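Local atomic coordinates of DNA-directed RNA polymerase subunit L (Thermoplasma acidophilum, PDB entry 1XPP), a protein that serves as the Rpo11 subunit of archaeal RNA polymerase, the enzyme that transcribes DNA into RNA, and carries an Rpb3/Rpb11-type dimerisation domain. Residues D31-L34 with L35-V39; R80-R83 with K84-L88. All coordinates share one frame; numbering follows the deposited sequence.

Overall arrangement
Interactions 1 and 2 are local contacts within two helices, 32-42 and 74-105, whose centres in these ranges lie about 13 Å apart. Both fall in the Rpb3/Rpb11 dimerisation domain, in which the two helices pack together beside a four-stranded antiparallel sheet. They meet through side chains: Leu38 CD1 of interaction 1 lies 3.8 Å from Val82 CG2 of interaction 2, and Thr37 CG2 lies 3.9 Å from Leu85 CD2. Ala81 completes this apolar seam against Leu38. Both interactions also touch a second copy of the protein, whose Tyr89 packs on Thr37, Val82, Leu85 and Ser86 at a subunit interface. A thiocyanate ion, probably from the crystallisation liquor, lies about 4 Å from the Thr33 side chain.

Interaction 1: D31-L34 with L35-V39; sequences DNTL and LRTLV
Over one face of the Arg36 guanidinium lies Asn32 CB, 3.4 Å from NH2, while a water sits at its edge, in plane. The Asn32 amide is turned 73° from the guanidinium, too steep for the two to stack. The water joins them instead, accepting from Arg36 NH2 at 2.8 Å and donating to Asn32 OD1. A second water takes a bond from Arg36 NH1 at 2.7 Å and reaches Thr33 OG1 weakly. With CG anti to its own carbonyl carbon (chi1 -58°) and the chain extended from CG to NE, Arg36 runs back along the first turn of the helix; a long, flexible side chain suits this reach. A leucine in its place would probably leave both waters without their guanidinium donor and Asn32 CB without its flat cover.

Thr33 O is gripped twice by Thr37: N approaches at 2.9 Å, and OG1 at 2.8 Å comes from the opposite face of the carbonyl plane, 39° out of it. Threonine suits this buried place because its hydroxyl is satisfied by its own helix, while CG2 remains for apolar packing. Leu34 CD2 touches Leu35 CD2 at 3.8 Å, a contact between neighbours at the start of the helix.

Beyond these residues, Thr37 and Leu38 face helix 74-105, Leu38 and Val39 rest on Ile65 of strand 64-69, and Arg36 packs on Tyr53 of strand 48-54. Leu34 meets Leu88 of the second subunit, so helix 32-42 is wedged between its own sheet, the long helix and the partner chain.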
loop_
_atom_site.group_PDB
_atom_site.type_symbol
_atom_site.label_atom_id
_atom_site.label_comp_id
_atom_site.label_asym_id
_atom_site.label_seq_id
_atom_site.Cartn_x
_atom_site.Cartn_y
_atom_site.Cartn_z
ATOM N N ASP D 31 -7.041 -5.626 -3.262
ATOM C CA ASP D 31 -8.279 -5.491 -4.017
ATOM C C ASP D 31 -9.403 -6.069 -3.163
ATOM O O ASP D 31 -9.231 -7.140 -2.591
ATOM C CB ASP D 31 -8.182 -6.237 -5.365
ATOM C CG ASP D 31 -7.903 -5.293 -6.518
ATOM O OD1 ASP D 31 -6.743 -4.887 -6.664
ATOM O OD2 ASP D 31 -8.850 -4.941 -7.271
ATOM N N ASN D 32 -10.510 -5.327 -3.013
ATOM C CA ASN D 32 -11.698 -5.853 -2.313
ATOM C C ASN D 32 -12.159 -7.223 -2.826
ATOM O O ASN D 32 -12.615 -8.051 -2.045
ATOM C CB ASN D 32 -12.885 -4.861 -2.342
ATOM C CG ASN D 32 -12.634 -3.579 -1.548
ATOM O OD1 ASN D 32 -13.336 -2.577 -1.738
ATOM N ND2 ASN D 32 -11.687 -3.611 -0.643
ATOM N N THR D 33 -12.034 -7.454 -4.142
ATOM C CA THR D 33 -12.366 -8.755 -4.706
ATOM C C THR D 33 -11.577 -9.889 -4.083
ATOM O O THR D 33 -12.142 -10.966 -3.799
ATOM C CB THR D 33 -12.247 -8.752 -6.237
ATOM O OG1 THR D 33 -13.279 -7.875 -6.707
ATOM C CG2 THR D 33 -12.549 -10.147 -6.815
ATOM N N LEU D 34 -10.284 -9.648 -3.865
ATOM C CA LEU D 34 -9.452 -10.657 -3.173
ATOM C C LEU D 34 -10.014 -11.016 -1.783
ATOM O O LEU D 34 -10.134 -12.187 -1.427
ATOM C CB LEU D 34 -7.976 -10.200 -3.064
ATOM C CG LEU D 34 -7.093 -11.257 -2.351
ATOM C CD1 LEU D 34 -5.698 -11.366 -2.946
ATOM C CD2 LEU D 34 -7.002 -10.922 -0.905
ATOM N N LEU D 35 -10.398 -10.007 -1.010
ATOM C CA LEU D 35 -10.873 -10.296 0.332
ATOM C C LEU D 35 -12.149 -11.124 0.308
ATOM O O LEU D 35 -12.303 -12.055 1.094
ATOM C CB LEU D 35 -11.065 -8.996 1.139
ATOM C CG LEU D 35 -9.847 -8.023 1.117
ATOM C CD1 LEU D 35 -10.152 -6.748 1.895
ATOM C CD2 LEU D 35 -8.635 -8.655 1.673
ATOM N N ARG D 36 -13.084 -10.754 -0.570
ATOM C CA ARG D 36 -14.375 -11.452 -0.612
ATOM C C ARG D 36 -14.196 -12.862 -1.118
ATOM O O ARG D 36 -14.794 -13.782 -0.586
ATOM C CB ARG D 36 -15.359 -10.674 -1.485
ATOM C CG ARG D 36 -15.564 -9.264 -1.000
ATOM C CD ARG D 36 -16.797 -8.659 -1.638
ATOM N NE ARG D 36 -16.764 -7.200 -1.548
ATOM C CZ ARG D 36 -16.289 -6.403 -2.505
ATOM N NH1 ARG D 36 -15.810 -6.917 -3.636
ATOM N NH2 ARG D 36 -16.291 -5.091 -2.325
ATOM N N THR D 37 -13.319 -13.032 -2.118
ATOM C CA THR D 37 -13.026 -14.368 -2.671
ATOM C C THR D 37 -12.388 -15.249 -1.599
ATOM O O THR D 37 -12.739 -16.410 -1.432
ATOM C CB THR D 37 -12.097 -14.282 -3.904
ATOM O OG1 THR D 37 -12.747 -13.508 -4.900
ATOM C CG2 THR D 37 -11.796 -15.676 -4.494
ATOM N N LEU D 38 -11.482 -14.656 -0.837
ATOM C CA LEU D 38 -10.837 -15.394 0.214
ATOM C C LEU D 38 -11.839 -15.909 1.251
ATOM O O LEU D 38 -11.801 -17.069 1.662
ATOM C CB LEU D 38 -9.761 -14.525 0.854
ATOM C CG LEU D 38 -9.037 -15.177 2.023
ATOM C CD1 LEU D 38 -8.386 -16.521 1.645
ATOM C CD2 LEU D 38 -8.021 -14.209 2.609
ATOM N N VAL D 39 -12.746 -15.023 1.667
ATOM C CA VAL D 39 -13.757 -15.364 2.649
ATOM C C VAL D 39 -14.729 -16.414 2.084
ATOM O O VAL D 39 -15.036 -17.398 2.774
ATOM C CB VAL D 39 -14.428 -14.062 3.197
ATOM C CG1 VAL D 39 -15.712 -14.372 3.972
ATOM C CG2 VAL D 39 -13.446 -13.301 4.089
HETATM O O HOH W 1 -15.448 -3.122 -4.163
HETATM O O HOH W 2 -16.142 -9.111 -5.169
#

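Interaction 2: R80-R83 with K84-L88; sequences RAVR and KLSKL
Lys84 lays its aliphatic chain along the carbonyl oxygen of Arg80, one turn back, with CG 3.2 Å from Arg80 O and CE at 4.0 Å. This course follows from CG standing anti to the carbonyl carbon (chi1 -73°), beside the backbone N that itself donates to Arg80 O. The ammonium end remains apart from the like-charged arginine, as Lys84 NZ lies 6.3 Å from Arg80 NE; Arg80 NH2 has its salt bridge with Asp45. Lysine fits this margin because its methylenes can cover the backbone while its charge stays on the exposed side of the helix.

Leu85 repeats the pattern in apolar form: CG comes within 3.3 Å of Ala81 O, the acceptor of its own amide, and CD1 follows at 3.7 Å from Ala81 O. At Ser86 the amide gives a straight bond to Val82 O, 2.9 Å long with an angle of 163° at the hydrogen. OG also approaches Val82 O, at 3.0 Å. A serine is compact enough to be buried here, its hydroxyl lying close to the helix backbone.

On the exposed flank, Lys87 forms a salt bridge with Asp91 of the same helix. The inner flank of helix 74-105 packs on helix 32-42, with Ala81 against Glu41 and Ile42 and Lys84 against Glu41. Arg83 meets Gly93 of the second subunit, so this part of the first half of the long helix joins the domain's other helix to the partner chain.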
loop_
_atom_site.group_PDB
_atom_site.type_symbol
_atom_site.label_atom_id
_atom_site.label_comp_id
_atom_site.label_asym_id
_atom_site.label_seq_id
_atom_site.Cartn_x
_atom_site.Cartn_y
_atom_site.Cartn_z
ATOM N N ARG D 80 -5.382 -23.073 4.329
ATOM C CA ARG D 80 -6.038 -24.021 3.397
ATOM C C ARG D 80 -6.690 -23.296 2.234
ATOM O O ARG D 80 -6.571 -23.698 1.043
ATOM C CB ARG D 80 -7.062 -24.914 4.130
ATOM C CG ARG D 80 -6.367 -25.900 5.119
ATOM C CD ARG D 80 -7.372 -26.906 5.727
ATOM N NE ARG D 80 -8.449 -26.326 6.542
ATOM C CZ ARG D 80 -8.353 -26.124 7.854
ATOM N NH1 ARG D 80 -7.221 -26.389 8.509
ATOM N NH2 ARG D 80 -9.406 -25.616 8.507
ATOM N N ALA D 81 -7.402 -22.213 2.560
ATOM C CA ALA D 81 -8.111 -21.466 1.528
ATOM C C ALA D 81 -7.194 -20.775 0.549
ATOM O O ALA D 81 -7.475 -20.786 -0.666
ATOM C CB ALA D 81 -9.047 -20.442 2.150
ATOM N N VAL D 82 -6.139 -20.120 1.055
ATOM C CA VAL D 82 -5.165 -19.432 0.187
ATOM C C VAL D 82 -4.522 -20.461 -0.746
ATOM O O VAL D 82 -4.410 -20.227 -1.950
ATOM C CB VAL D 82 -4.075 -18.701 0.989
ATOM C CG1 VAL D 82 -3.035 -18.136 0.080
ATOM C CG2 VAL D 82 -4.734 -17.579 1.813
ATOM N N ARG D 83 -4.122 -21.590 -0.192
ATOM C CA ARG D 83 -3.456 -22.607 -1.041
ATOM C C ARG D 83 -4.445 -23.165 -2.076
ATOM O O ARG D 83 -4.040 -23.453 -3.231
ATOM C CB ARG D 83 -2.816 -23.724 -0.204
ATOM C CG ARG D 83 -1.771 -23.227 0.833
ATOM C CD ARG D 83 -0.444 -22.677 0.235
ATOM N NE ARG D 83 0.248 -21.754 1.154
ATOM C CZ ARG D 83 1.553 -21.494 1.115
ATOM N NH1 ARG D 83 2.324 -22.126 0.227
ATOM N NH2 ARG D 83 2.093 -20.620 1.965
ATOM N N LYS D 84 -5.714 -23.361 -1.708
ATOM C CA LYS D 84 -6.700 -23.827 -2.711
ATOM C C LYS D 84 -6.832 -22.804 -3.830
ATOM O O LYS D 84 -6.869 -23.160 -5.015
ATOM C CB LYS D 84 -8.071 -24.065 -2.076
ATOM C CG LYS D 84 -8.162 -25.301 -1.211
ATOM C CD LYS D 84 -9.626 -25.571 -0.891
ATOM C CE LYS D 84 -9.834 -26.027 0.539
ATOM N NZ LYS D 84 -11.289 -25.934 0.940
ATOM N N LEU D 85 -6.898 -21.524 -3.463
ATOM C CA LEU D 85 -7.074 -20.460 -4.453
ATOM C C LEU D 85 -5.879 -20.336 -5.407
ATOM O O LEU D 85 -6.053 -20.153 -6.612
ATOM C CB LEU D 85 -7.348 -19.114 -3.780
ATOM C CG LEU D 85 -8.764 -19.070 -3.177
ATOM C CD1 LEU D 85 -8.895 -17.832 -2.285
ATOM C CD2 LEU D 85 -9.875 -19.079 -4.201
ATOM N N SER D 86 -4.677 -20.470 -4.857
ATOM C CA SER D 86 -3.467 -20.452 -5.667
ATOM C C SER D 86 -3.539 -21.588 -6.674
ATOM O O SER D 86 -3.251 -21.394 -7.877
ATOM C CB SER D 86 -2.286 -20.670 -4.714
ATOM O OG SER D 86 -2.169 -19.522 -3.862
ATOM N N LYS D 87 -3.944 -22.766 -6.207
ATOM C CA LYS D 87 -4.042 -23.931 -7.115
ATOM C C LYS D 87 -5.098 -23.733 -8.188
ATOM O O LYS D 87 -4.883 -24.094 -9.353
ATOM C CB LYS D 87 -4.353 -25.191 -6.331
ATOM C CG LYS D 87 -4.538 -26.411 -7.224
ATOM C CD LYS D 87 -4.771 -27.676 -6.440
ATOM C CE LYS D 87 -5.060 -28.823 -7.393
ATOM N NZ LYS D 87 -4.070 -28.871 -8.490
ATOM N N LEU D 88 -6.239 -23.162 -7.808
ATOM C CA LEU D 88 -7.323 -22.906 -8.781
ATOM C C LEU D 88 -6.840 -22.070 -9.974
ATOM O O LEU D 88 -7.072 -22.443 -11.132
ATOM C CB LEU D 88 -8.532 -22.211 -8.097
ATOM C CG LEU D 88 -9.526 -23.164 -7.398
ATOM C CD1 LEU D 88 -10.396 -22.351 -6.458
ATOM C CD2 LEU D 88 -10.432 -23.878 -8.399
#